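Local coordinates for cell wall surface anchor family protein (Streptococcus agalactiae serogroup V, PDB 3PG2) that probably forms the shaft of a cell-wall-linked pilus as its backbone subunit, with bound calcium ions in the part studied here, at residues E28-L33 with P135-I140; R74-T79 with P97-E102; K184-K189 with G246-K251; G199-L204 with K271-P276. All coordinates share one frame; numbering follows the deposited sequence.

Overall arrangement
The four contacts are spread along an elongated, two-domain piece of the protein. Interactions 1 and 2 belong to the Cna-B-like pilin domain, and interaction 2 falls within the chain stretch between the two strands of interaction 1; their centres are about 23 Å apart. Interactions 3 and 4 follow in the prealbumin-like domain, where their segments alternate along the chain. Their centres are about 12 Å apart and they touch, Phe-248 packing on Phe-202. Interactions 2 and 4 lie about 57 Å apart, centre to centre. Strand 178-189 spans the junction, touching interaction 1 and supplying one strand of interaction 3, and so probably helps to join the two domains.

Interaction 1: E28-L33 with P135-I140; sequences EFKWFL and PVASTI
An antiparallel strand pair in the pilin domain's sheet sets Phe-29 to Phe-32 against Pro-135 to Ser-138, between flanking strands 9-13 and 57-67. Phe-29 pairs with Ser-138 and Trp-31 with Val-136 through two backbone bonds each; Phe-29 N reaches Ser-138 O at 2.9 Å and Trp-31 N reaches Val-136 O at 2.8 Å. On the face that carries Phe-29 and Trp-31, Ser-138 touches both rings. With CG of Phe-29 between its backbone N and carbonyl carbon (chi1 62°), the ring leans across the neighbouring strand, and CB of Ser-138 sits over its face in a CH-pi contact 4.3 Å from the ring centroid. The serine OG, anti to its own backbone N (chi1 -173°), meets the edge of the Trp-31 indole close to the plane, where Trp-31 NE1 gives it a weak hydrogen bond of 3.2 Å. Phe-29 in turn presents CE1 to a face of the indole, near the rim. Phe-29 CE2 also touches Ile-140 CG1 at 4.0 Å, and Leu-33 CD2 meets Val-136 CG2 at 3.8 Å. On the side of Lys-30 and Phe-32 the packing is lighter: Lys-30 lays its chain along Ala-137, CE to CB 3.7 Å, and Phe-32 CE1 comes to 4.1 Å from Pro-135 CB. Trp-31 also makes a cation-pi contact with Lys-11, a residue of the first calcium site. The buried serine hydroxyl thus has an indole donor, and the weak bond and the CH-pi contact probably help to orient the two rings beside strand 9-13, which carries calcium ligands.

Interaction 2: R74-T79 with P97-E102; sequences RDEHYT and PEKFKE
Lys-99 directs its side chain at the turn formed by Glu-76 and His-77, and its CB already points toward that turn. CG lies 3.5 Å from the carbonyl O of Glu-76. A bend at chi2 (-67°) keeps the chain beside the same oxygen, which CD passes more loosely and CE approaches to 3.6 Å, so the methylene groups wrap around one backbone carbonyl. Beyond CE the amine turns back to its own segment: Lys-99 NZ forms a salt bridge with Glu-102 OE1 at 3.0 Å, on the syn side of the carboxylate and 32° out of its plane. The other carboxylate oxygen faces across the contact. Glu-102 OE2 stands 3.0 Å from His-77 CE1, a contact with a ring carbon in which the carboxylate and imidazole planes are perpendicular. It also lies 3.7 Å from Glu-76 OE2, a pairing of like charges that the nearby lysine probably eases, since Glu-76 OE2 and Lys-99 NZ are 4.7 Å apart. The Glu-76 chain is extended, and its CG rests over the centre of one face of the His-77 ring, while Glu-76 OE1 is held by Asn-73 ND2. The backbones of His-77 and Lys-96, just ahead of the segment 97-102, are hydrogen-bonded. Lys-99 occupies the N-cap position of helix 100-106, and its bridge to Glu-102 is a salt bridge three residues apart, spanning the first helical turn. The arrangement is that of a helix start docked against the turn leading into an edge strand, here 78-81 of the pilin domain's second sheet.

Interaction 3: K184-K189 with G246-K251; sequences KRFVKK and GTFEIK
Opposite choices of chi1 bring Phe-186 and Phe-248 together: CG of Phe-186 is anti to its carbonyl carbon (-56°), whereas that of Phe-248 stands between backbone N and carbonyl carbon (61°). The ring of Phe-248 is thereby swung under the CB of Phe-186, which lies over its face 3.6 Å from the centroid. The two ring planes are nearly parallel, 18° apart, but slid so far that they barely overlap, with centroids 4.8 Å apart and Phe-186 CD2 to Phe-248 CE1 at 3.5 Å. Ile-250 CG2 meets the edge of the Phe-186 ring, 4.1 Å from CE2. Behind the rings the strands pair in antiparallel fashion, Phe-186 N giving a 2.7 Å bond to Phe-248 O. The other side of the sheet is more polar, carrying Arg-185, Glu-249 and Thr-247 beside Val-187. There Arg-185 and Glu-249 run alongside each other, and Arg-185 NE donates in its guanidinium plane to the anti side of Glu-249 OE1 at 3.2 Å, the two flat groups standing almost perpendicular. One water takes a bond of 2.8 Å from Arg-185 NH2 and gives one to Glu-249 OE1, closing a ring around the salt bridge. Glu-249 OE2 is engaged by Tyr-295 OH and Arg-185 NH1 by Ala-309 O, so each group has a further partner that helps to hold it. Toward the end of its strand, Lys-188 is covalently joined through NZ to CG of Asn-316. Such a lysine-asparagine cross-link, here from strand 178-189 to the residue just after strand 312-315, is characteristic of the intramolecular isopeptide bonds of Gram-positive pilin domains.

Interaction 4: G199-L204 with K271-P276; sequences GAEFDL and KETKAP
Lys-271 pairs with Asp-203 by two backbone bonds, Asp-203 N reaching Lys-271 O at 2.8 Å, and the two side chains leave the sheet side by side. Next, Glu-272 runs extended beside the ring of Phe-202, with its CG 3.6 Å from Phe-202 CE1. At Thr-273 the register slips: Thr-273 N binds Glu-201 O at 2.8 Å, and Lys-274 N adds a weak bond of 3.4 Å to Glu-201 O, a classic beta bulge. A water links Thr-273 OG1 with Asp-203 OD1; a second, toward Glu-201 OE1, lies doubtfully close to the hydroxyl. The methyl CG2 of Thr-273 packs 3.6 Å from Asp-203 OD2. Lys-274 continues nearly straight past Glu-201 and then bends at its last torsion (chi4 -61°), which sets NZ 3.0 Å from Gly-199 O, above that carbonyl plane; Ala-275 O is a second acceptor. Pro-276 finishes the contact with CD 3.7 Å from Ala-200 CB. The pair forms the middle of a four-stranded antiparallel sheet, where strand 239-241 flanks 201-206, its Lys-239 bridging to Asp-203, and strand 286-290 flanks 266-274. Ala-200, Phe-202, Glu-272 and Pro-276 all pack against Lys-188 of strand 178-189.

Interaction 1: E28-L33 with P135-I140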
# COMPACT_ATOMS: atom_id res chain seq x y z
N GLU A 28 3.92 -6.35 1.21
CA GLU A 28 3.37 -6.50 -0.12
C GLU A 28 1.85 -6.70 -0.04
O GLU A 28 1.35 -7.43 0.82
CB GLU A 28 4.05 -7.68 -0.85
CG GLU A 28 3.73 -7.76 -2.33
CD GLU A 28 4.49 -8.90 -3.02
OE1 GLU A 28 5.74 -8.87 -3.00
OE2 GLU A 28 3.84 -9.83 -3.54
N PHE A 29 1.12 -6.03 -0.93
CA PHE A 29 -0.34 -6.12 -1.02
C PHE A 29 -0.75 -6.02 -2.51
O PHE A 29 0.08 -5.77 -3.37
CB PHE A 29 -0.99 -5.00 -0.21
CG PHE A 29 -0.65 -3.63 -0.70
CD1 PHE A 29 -1.41 -3.02 -1.71
CD2 PHE A 29 0.44 -2.93 -0.17
CE1 PHE A 29 -1.08 -1.75 -2.20
CE2 PHE A 29 0.78 -1.65 -0.66
CZ PHE A 29 0.01 -1.05 -1.65
N LYS A 30 -2.03 -6.23 -2.80
CA LYS A 30 -2.51 -6.19 -4.19
C LYS A 30 -3.38 -4.97 -4.45
O LYS A 30 -4.23 -4.64 -3.61
CB LYS A 30 -3.34 -7.45 -4.53
CG LYS A 30 -2.60 -8.78 -4.38
CD LYS A 30 -1.51 -8.94 -5.43
CE LYS A 30 -0.61 -10.21 -5.18
NZ LYS A 30 -1.36 -11.37 -4.65
N TRP A 31 -3.18 -4.33 -5.61
CA TRP A 31 -4.23 -3.50 -6.24
C TRP A 31 -5.01 -4.40 -7.17
O TRP A 31 -4.49 -5.44 -7.63
CB TRP A 31 -3.63 -2.35 -7.08
CG TRP A 31 -2.72 -1.41 -6.30
CD1 TRP A 31 -1.34 -1.52 -6.15
CD2 TRP A 31 -3.11 -0.25 -5.57
NE1 TRP A 31 -0.88 -0.48 -5.36
CE2 TRP A 31 -1.93 0.31 -5.00
CE3 TRP A 31 -4.35 0.38 -5.34
CZ2 TRP A 31 -1.97 1.48 -4.21
CZ3 TRP A 31 -4.38 1.53 -4.56
CH2 TRP A 31 -3.19 2.08 -4.00
N PHE A 32 -6.23 -4.00 -7.51
CA PHE A 32 -7.03 -4.76 -8.45
C PHE A 32 -7.54 -3.86 -9.54
O PHE A 32 -8.30 -2.94 -9.25
CB PHE A 32 -8.21 -5.45 -7.75
CG PHE A 32 -7.79 -6.47 -6.73
CD1 PHE A 32 -7.65 -7.81 -7.09
CD2 PHE A 32 -7.55 -6.09 -5.40
CE1 PHE A 32 -7.26 -8.76 -6.14
CE2 PHE A 32 -7.16 -7.04 -4.45
CZ PHE A 32 -7.01 -8.36 -4.82
N LEU A 33 -7.08 -4.08 -10.77
CA LEU A 33 -7.57 -3.29 -11.89
C LEU A 33 -8.75 -4.08 -12.46
O LEU A 33 -8.59 -5.25 -12.78
CB LEU A 33 -6.48 -3.15 -12.95
CG LEU A 33 -5.22 -2.32 -12.64
CD1 LEU A 33 -4.82 -2.17 -11.17
CD2 LEU A 33 -4.04 -2.75 -13.52
N PRO A 135 -4.79 -8.47 -10.69
CA PRO A 135 -4.15 -8.15 -9.42
C PRO A 135 -2.73 -7.66 -9.68
O PRO A 135 -1.98 -8.30 -10.43
CB PRO A 135 -4.12 -9.50 -8.67
CG PRO A 135 -4.81 -10.50 -9.57
CD PRO A 135 -4.74 -9.92 -10.96
N VAL A 136 -2.35 -6.55 -9.07
CA VAL A 136 -0.99 -6.03 -9.20
C VAL A 136 -0.40 -5.96 -7.78
O VAL A 136 -0.93 -5.26 -6.90
CB VAL A 136 -0.95 -4.65 -9.92
CG1 VAL A 136 0.48 -4.11 -10.06
CG2 VAL A 136 -1.62 -4.72 -11.29
N ALA A 137 0.68 -6.71 -7.57
CA ALA A 137 1.39 -6.72 -6.28
C ALA A 137 2.30 -5.52 -6.18
O ALA A 137 2.98 -5.16 -7.15
CB ALA A 137 2.18 -8.01 -6.10
N SER A 138 2.30 -4.92 -5.00
CA SER A 138 2.84 -3.59 -4.78
C SER A 138 3.30 -3.47 -3.32
O SER A 138 2.82 -4.21 -2.46
CB SER A 138 1.69 -2.60 -4.97
OG SER A 138 2.16 -1.27 -4.93
N THR A 139 4.22 -2.54 -3.05
CA THR A 139 4.48 -2.08 -1.68
C THR A 139 4.39 -0.56 -1.58
O THR A 139 4.42 0.15 -2.60
CB THR A 139 5.88 -2.49 -1.15
OG1 THR A 139 6.89 -1.83 -1.94
CG2 THR A 139 6.07 -3.99 -1.20
N ILE A 140 4.28 -0.05 -0.36
CA ILE A 140 4.54 1.35 -0.10
C ILE A 140 6.02 1.35 0.24
O ILE A 140 6.48 0.54 1.07
CB ILE A 140 3.74 1.93 1.08
CG1 ILE A 140 2.22 1.76 0.87
CG2 ILE A 140 4.10 3.42 1.29
CD1 ILE A 140 1.34 2.26 2.05

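Interaction 2: R74-T79 with P97-E102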
# COMPACT_ATOMS: atom_id res chain seq x y z
N ARG A 74 -0.09 -15.18 -19.60
CA ARG A 74 0.87 -14.16 -20.06
C ARG A 74 1.54 -14.59 -21.38
O ARG A 74 1.92 -15.73 -21.55
CB ARG A 74 1.90 -13.85 -18.97
CG ARG A 74 2.83 -12.69 -19.33
CD ARG A 74 3.65 -12.19 -18.15
NE ARG A 74 4.68 -11.25 -18.61
CZ ARG A 74 5.64 -10.73 -17.85
NH1 ARG A 74 5.71 -11.04 -16.56
NH2 ARG A 74 6.53 -9.90 -18.38
N ASP A 75 1.65 -13.64 -22.31
CA ASP A 75 2.33 -13.82 -23.59
C ASP A 75 1.55 -14.70 -24.55
O ASP A 75 1.95 -14.88 -25.70
CB ASP A 75 3.78 -14.29 -23.39
CG ASP A 75 4.68 -13.18 -22.85
OD1 ASP A 75 4.45 -11.99 -23.17
OD2 ASP A 75 5.59 -13.50 -22.07
N GLU A 76 0.43 -15.24 -24.10
CA GLU A 76 -0.52 -15.88 -25.00
C GLU A 76 -1.73 -14.99 -25.29
O GLU A 76 -2.05 -14.71 -26.46
CB GLU A 76 -0.99 -17.22 -24.45
CG GLU A 76 -2.01 -17.88 -25.38
CD GLU A 76 -2.50 -19.23 -24.91
OE1 GLU A 76 -2.29 -19.58 -23.73
OE2 GLU A 76 -3.09 -19.96 -25.75
N HIS A 77 -2.41 -14.55 -24.23
CA HIS A 77 -3.58 -13.66 -24.36
C HIS A 77 -3.26 -12.16 -24.20
O HIS A 77 -4.00 -11.29 -24.71
CB HIS A 77 -4.69 -14.05 -23.36
CG HIS A 77 -5.08 -15.50 -23.41
ND1 HIS A 77 -5.81 -16.04 -24.44
CD2 HIS A 77 -4.87 -16.50 -22.53
CE1 HIS A 77 -6.01 -17.33 -24.21
NE2 HIS A 77 -5.45 -17.63 -23.05
N TYR A 78 -2.17 -11.84 -23.51
CA TYR A 78 -1.83 -10.45 -23.25
C TYR A 78 -0.33 -10.26 -23.08
O TYR A 78 0.41 -11.23 -22.90
CB TYR A 78 -2.53 -9.97 -21.97
CG TYR A 78 -2.12 -10.70 -20.70
CD1 TYR A 78 -1.05 -10.24 -19.92
CD2 TYR A 78 -2.81 -11.83 -20.26
CE1 TYR A 78 -0.67 -10.90 -18.74
CE2 TYR A 78 -2.44 -12.48 -19.07
CZ TYR A 78 -1.36 -12.02 -18.33
OH TYR A 78 -0.98 -12.65 -17.16
N THR A 79 0.12 -9.02 -23.13
CA THR A 79 1.52 -8.74 -22.83
C THR A 79 1.66 -7.65 -21.77
O THR A 79 0.84 -6.74 -21.68
CB THR A 79 2.31 -8.41 -24.09
OG1 THR A 79 1.84 -7.18 -24.64
CG2 THR A 79 2.10 -9.48 -25.14
N PRO A 97 -5.16 -8.25 -29.86
CA PRO A 97 -6.36 -8.09 -30.67
C PRO A 97 -6.73 -9.36 -31.43
O PRO A 97 -7.92 -9.62 -31.63
CB PRO A 97 -5.99 -6.96 -31.65
CG PRO A 97 -4.92 -6.17 -30.93
CD PRO A 97 -4.13 -7.23 -30.18
N GLU A 98 -5.71 -10.12 -31.86
CA GLU A 98 -5.93 -11.34 -32.62
C GLU A 98 -6.43 -12.48 -31.73
O GLU A 98 -6.79 -13.56 -32.22
CB GLU A 98 -4.67 -11.75 -33.40
CG GLU A 98 -3.52 -12.33 -32.57
CD GLU A 98 -2.55 -11.28 -32.07
OE1 GLU A 98 -2.90 -10.08 -31.99
OE2 GLU A 98 -1.41 -11.66 -31.76
N LYS A 99 -6.47 -12.23 -30.42
CA LYS A 99 -7.01 -13.21 -29.47
C LYS A 99 -8.37 -12.78 -28.92
O LYS A 99 -8.92 -13.44 -28.04
CB LYS A 99 -6.02 -13.44 -28.31
CG LYS A 99 -4.71 -14.16 -28.67
CD LYS A 99 -4.98 -15.60 -29.09
CE LYS A 99 -3.69 -16.41 -29.24
NZ LYS A 99 -3.98 -17.75 -29.82
N PHE A 100 -8.94 -11.70 -29.43
CA PHE A 100 -10.21 -11.23 -28.87
C PHE A 100 -11.35 -12.27 -29.00
O PHE A 100 -12.09 -12.50 -28.04
CB PHE A 100 -10.55 -9.79 -29.32
CG PHE A 100 -9.58 -8.74 -28.77
CD1 PHE A 100 -8.75 -9.03 -27.66
CD2 PHE A 100 -9.51 -7.47 -29.33
CE1 PHE A 100 -7.86 -8.08 -27.16
CE2 PHE A 100 -8.60 -6.46 -28.81
CZ PHE A 100 -7.78 -6.77 -27.74
N LYS A 101 -11.45 -12.95 -30.14
CA LYS A 101 -12.41 -14.06 -30.29
C LYS A 101 -12.15 -15.24 -29.33
O LYS A 101 -13.09 -15.78 -28.73
CB LYS A 101 -12.45 -14.57 -31.72
CG LYS A 101 -12.91 -13.56 -32.72
CD LYS A 101 -14.41 -13.36 -32.66
CE LYS A 101 -14.95 -12.93 -34.02
NZ LYS A 101 -14.46 -13.86 -35.08
N GLU A 102 -10.88 -15.65 -29.20
CA GLU A 102 -10.51 -16.76 -28.31
C GLU A 102 -10.87 -16.46 -26.86
O GLU A 102 -11.43 -17.32 -26.13
CB GLU A 102 -9.00 -17.03 -28.43
CG GLU A 102 -8.49 -18.24 -27.64
CD GLU A 102 -7.03 -18.54 -27.94
OE1 GLU A 102 -6.70 -18.81 -29.12
OE2 GLU A 102 -6.21 -18.51 -26.99

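Interaction 3: K184-K189 with G246-K251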
# COMPACT_ATOMS: atom_id res chain seq x y z
N LYS A 184 5.73 7.73 14.18
CA LYS A 184 5.61 8.30 15.52
C LYS A 184 6.97 8.83 16.00
O LYS A 184 8.02 8.28 15.64
CB LYS A 184 5.07 7.25 16.51
CG LYS A 184 4.75 7.81 17.90
CD LYS A 184 3.54 8.74 17.91
CE LYS A 184 3.36 9.38 19.30
NZ LYS A 184 2.18 10.33 19.37
N ARG A 185 6.93 9.88 16.81
CA ARG A 185 8.15 10.48 17.36
C ARG A 185 8.13 10.36 18.88
O ARG A 185 7.04 10.40 19.50
CB ARG A 185 8.26 11.95 16.94
CG ARG A 185 7.87 12.21 15.48
CD ARG A 185 8.00 13.69 15.07
NE ARG A 185 9.32 14.21 15.37
CZ ARG A 185 9.58 15.33 16.05
NH1 ARG A 185 8.60 16.13 16.47
NH2 ARG A 185 10.84 15.67 16.27
N PHE A 186 9.32 10.24 19.48
CA PHE A 186 9.44 10.02 20.93
C PHE A 186 10.53 10.88 21.55
O PHE A 186 11.49 11.27 20.87
CB PHE A 186 9.78 8.55 21.21
CG PHE A 186 8.81 7.56 20.63
CD1 PHE A 186 7.67 7.21 21.33
CD2 PHE A 186 9.05 6.97 19.38
CE1 PHE A 186 6.76 6.29 20.81
CE2 PHE A 186 8.16 6.06 18.86
CZ PHE A 186 7.01 5.71 19.57
N VAL A 187 10.39 11.16 22.85
CA VAL A 187 11.51 11.71 23.65
C VAL A 187 11.56 11.01 25.01
O VAL A 187 10.56 10.96 25.72
CB VAL A 187 11.48 13.28 23.75
CG1 VAL A 187 10.17 13.80 24.31
CG2 VAL A 187 12.69 13.82 24.57
N LYS A 188 12.72 10.45 25.34
CA LYS A 188 12.96 9.75 26.62
C LYS A 188 13.45 10.75 27.67
O LYS A 188 14.43 11.45 27.46
CB LYS A 188 14.00 8.65 26.41
CG LYS A 188 14.19 7.66 27.58
CD LYS A 188 12.89 6.92 27.94
CE LYS A 188 13.12 5.87 29.03
NZ LYS A 188 13.25 6.54 30.34
N LYS A 189 12.77 10.77 28.81
CA LYS A 189 13.07 11.70 29.89
C LYS A 189 13.06 10.96 31.23
O LYS A 189 12.75 9.75 31.29
CB LYS A 189 12.07 12.89 29.91
CG LYS A 189 12.11 13.77 28.68
CD LYS A 189 11.22 14.99 28.81
CE LYS A 189 11.30 15.86 27.55
NZ LYS A 189 10.51 17.12 27.71
N GLY A 246 17.66 12.45 23.84
CA GLY A 246 16.48 11.73 24.31
C GLY A 246 15.56 11.27 23.18
O GLY A 246 14.68 10.45 23.40
N THR A 247 15.80 11.78 21.96
CA THR A 247 14.82 11.59 20.88
C THR A 247 14.99 10.31 20.10
O THR A 247 16.10 9.79 19.95
CB THR A 247 14.84 12.77 19.86
OG1 THR A 247 16.08 12.77 19.12
CG2 THR A 247 14.62 14.10 20.55
N PHE A 248 13.88 9.79 19.60
CA PHE A 248 13.92 8.76 18.57
C PHE A 248 12.57 8.71 17.86
O PHE A 248 11.64 9.41 18.26
CB PHE A 248 14.34 7.37 19.10
CG PHE A 248 13.42 6.80 20.15
CD1 PHE A 248 12.57 5.73 19.84
CD2 PHE A 248 13.43 7.28 21.45
CE1 PHE A 248 11.75 5.17 20.79
CE2 PHE A 248 12.59 6.72 22.42
CZ PHE A 248 11.75 5.67 22.09
N GLU A 249 12.48 7.94 16.77
CA GLU A 249 11.23 7.80 16.02
C GLU A 249 11.15 6.47 15.32
O GLU A 249 12.14 5.73 15.21
CB GLU A 249 11.03 8.93 14.97
CG GLU A 249 12.11 10.01 14.91
CD GLU A 249 11.86 11.09 13.85
OE1 GLU A 249 11.58 12.26 14.22
OE2 GLU A 249 11.97 10.75 12.66
N ILE A 250 9.94 6.16 14.84
CA ILE A 250 9.71 5.04 13.94
C ILE A 250 8.93 5.53 12.73
O ILE A 250 7.93 6.25 12.87
CB ILE A 250 9.02 3.82 14.66
CG1 ILE A 250 8.89 2.63 13.70
CG2 ILE A 250 7.65 4.20 15.27
CD1 ILE A 250 10.24 2.11 13.17
N LYS A 251 9.39 5.18 11.53
CA LYS A 251 8.71 5.65 10.31
C LYS A 251 8.20 4.47 9.49
O LYS A 251 8.94 3.51 9.26
CB LYS A 251 9.66 6.52 9.47
CG LYS A 251 10.17 7.77 10.16
CD LYS A 251 11.00 8.62 9.22
CE LYS A 251 10.13 9.39 8.23
NZ LYS A 251 10.93 10.30 7.36
O HOH W 1 12.59 13.56 16.64

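Interaction 4: G199-L204 with K271-P276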
# COMPACT_ATOMS: atom_id res chain seq x y z
N GLY A 199 20.34 6.64 25.34
CA GLY A 199 20.77 5.26 25.51
C GLY A 199 19.77 4.24 26.01
O GLY A 199 20.15 3.11 26.32
N ALA A 200 18.50 4.62 26.12
CA ALA A 200 17.46 3.63 26.38
C ALA A 200 17.28 2.81 25.11
O ALA A 200 17.47 3.32 24.02
CB ALA A 200 16.16 4.31 26.78
N GLU A 201 16.95 1.53 25.27
CA GLU A 201 16.72 0.66 24.12
C GLU A 201 15.35 -0.00 24.21
O GLU A 201 14.93 -0.38 25.30
CB GLU A 201 17.83 -0.39 23.99
CG GLU A 201 19.18 0.24 23.72
CD GLU A 201 20.31 -0.75 23.60
OE1 GLU A 201 20.08 -1.98 23.69
OE2 GLU A 201 21.45 -0.28 23.39
N PHE A 202 14.67 -0.13 23.07
CA PHE A 202 13.31 -0.65 23.03
C PHE A 202 13.10 -1.65 21.89
O PHE A 202 13.49 -1.39 20.76
CB PHE A 202 12.28 0.48 22.81
CG PHE A 202 12.40 1.62 23.79
CD1 PHE A 202 11.62 1.65 24.93
CD2 PHE A 202 13.28 2.68 23.54
CE1 PHE A 202 11.71 2.71 25.82
CE2 PHE A 202 13.39 3.74 24.44
CZ PHE A 202 12.60 3.74 25.58
N ASP A 203 12.43 -2.76 22.20
CA ASP A 203 11.90 -3.65 21.16
C ASP A 203 10.57 -3.08 20.63
O ASP A 203 9.67 -2.81 21.42
CB ASP A 203 11.63 -5.04 21.75
CG ASP A 203 12.91 -5.82 22.03
OD1 ASP A 203 14.02 -5.37 21.66
OD2 ASP A 203 12.79 -6.91 22.63
N LEU A 204 10.43 -2.90 19.32
CA LEU A 204 9.14 -2.49 18.76
C LEU A 204 8.23 -3.70 18.54
O LEU A 204 8.62 -4.66 17.85
CB LEU A 204 9.30 -1.68 17.45
CG LEU A 204 8.01 -1.40 16.66
CD1 LEU A 204 7.06 -0.41 17.38
CD2 LEU A 204 8.31 -0.95 15.21
N LYS A 271 8.93 -2.39 24.25
CA LYS A 271 9.49 -3.01 25.46
C LYS A 271 10.87 -2.41 25.72
O LYS A 271 11.78 -2.61 24.94
CB LYS A 271 9.63 -4.51 25.25
CG LYS A 271 10.10 -5.25 26.48
CD LYS A 271 10.70 -6.59 26.10
CE LYS A 271 11.32 -7.28 27.32
NZ LYS A 271 11.81 -8.67 27.01
N GLU A 272 11.01 -1.69 26.83
CA GLU A 272 12.29 -1.11 27.22
C GLU A 272 13.21 -2.22 27.73
O GLU A 272 13.00 -2.78 28.82
CB GLU A 272 12.11 -0.03 28.30
CG GLU A 272 13.34 0.87 28.49
CD GLU A 272 13.07 2.11 29.37
OE1 GLU A 272 14.05 2.73 29.82
OE2 GLU A 272 11.89 2.47 29.61
N THR A 273 14.23 -2.54 26.93
CA THR A 273 15.13 -3.64 27.26
C THR A 273 16.36 -3.16 28.01
O THR A 273 17.00 -3.92 28.76
CB THR A 273 15.55 -4.43 26.00
OG1 THR A 273 16.22 -3.55 25.09
CG2 THR A 273 14.33 -5.04 25.33
N LYS A 274 16.69 -1.89 27.82
CA LYS A 274 17.80 -1.25 28.53
C LYS A 274 17.36 0.16 28.91
O LYS A 274 16.81 0.88 28.07
CB LYS A 274 19.05 -1.20 27.65
CG LYS A 274 20.29 -0.62 28.37
CD LYS A 274 21.45 -0.36 27.41
CE LYS A 274 22.49 0.57 28.05
NZ LYS A 274 21.89 1.91 28.39
N ALA A 275 17.59 0.53 30.17
CA ALA A 275 17.25 1.86 30.65
C ALA A 275 18.46 2.80 30.57
O ALA A 275 19.60 2.34 30.52
CB ALA A 275 16.71 1.80 32.10
N PRO A 276 18.21 4.11 30.52
CA PRO A 276 19.36 5.02 30.64
C PRO A 276 20.15 4.70 31.93
O PRO A 276 19.57 4.25 32.93
CB PRO A 276 18.71 6.39 30.72
CG PRO A 276 17.39 6.23 30.00
CD PRO A 276 16.94 4.84 30.37
O HOH W 2 18.74 -3.88 25.09
O HOH W 3 15.95 -3.30 22.26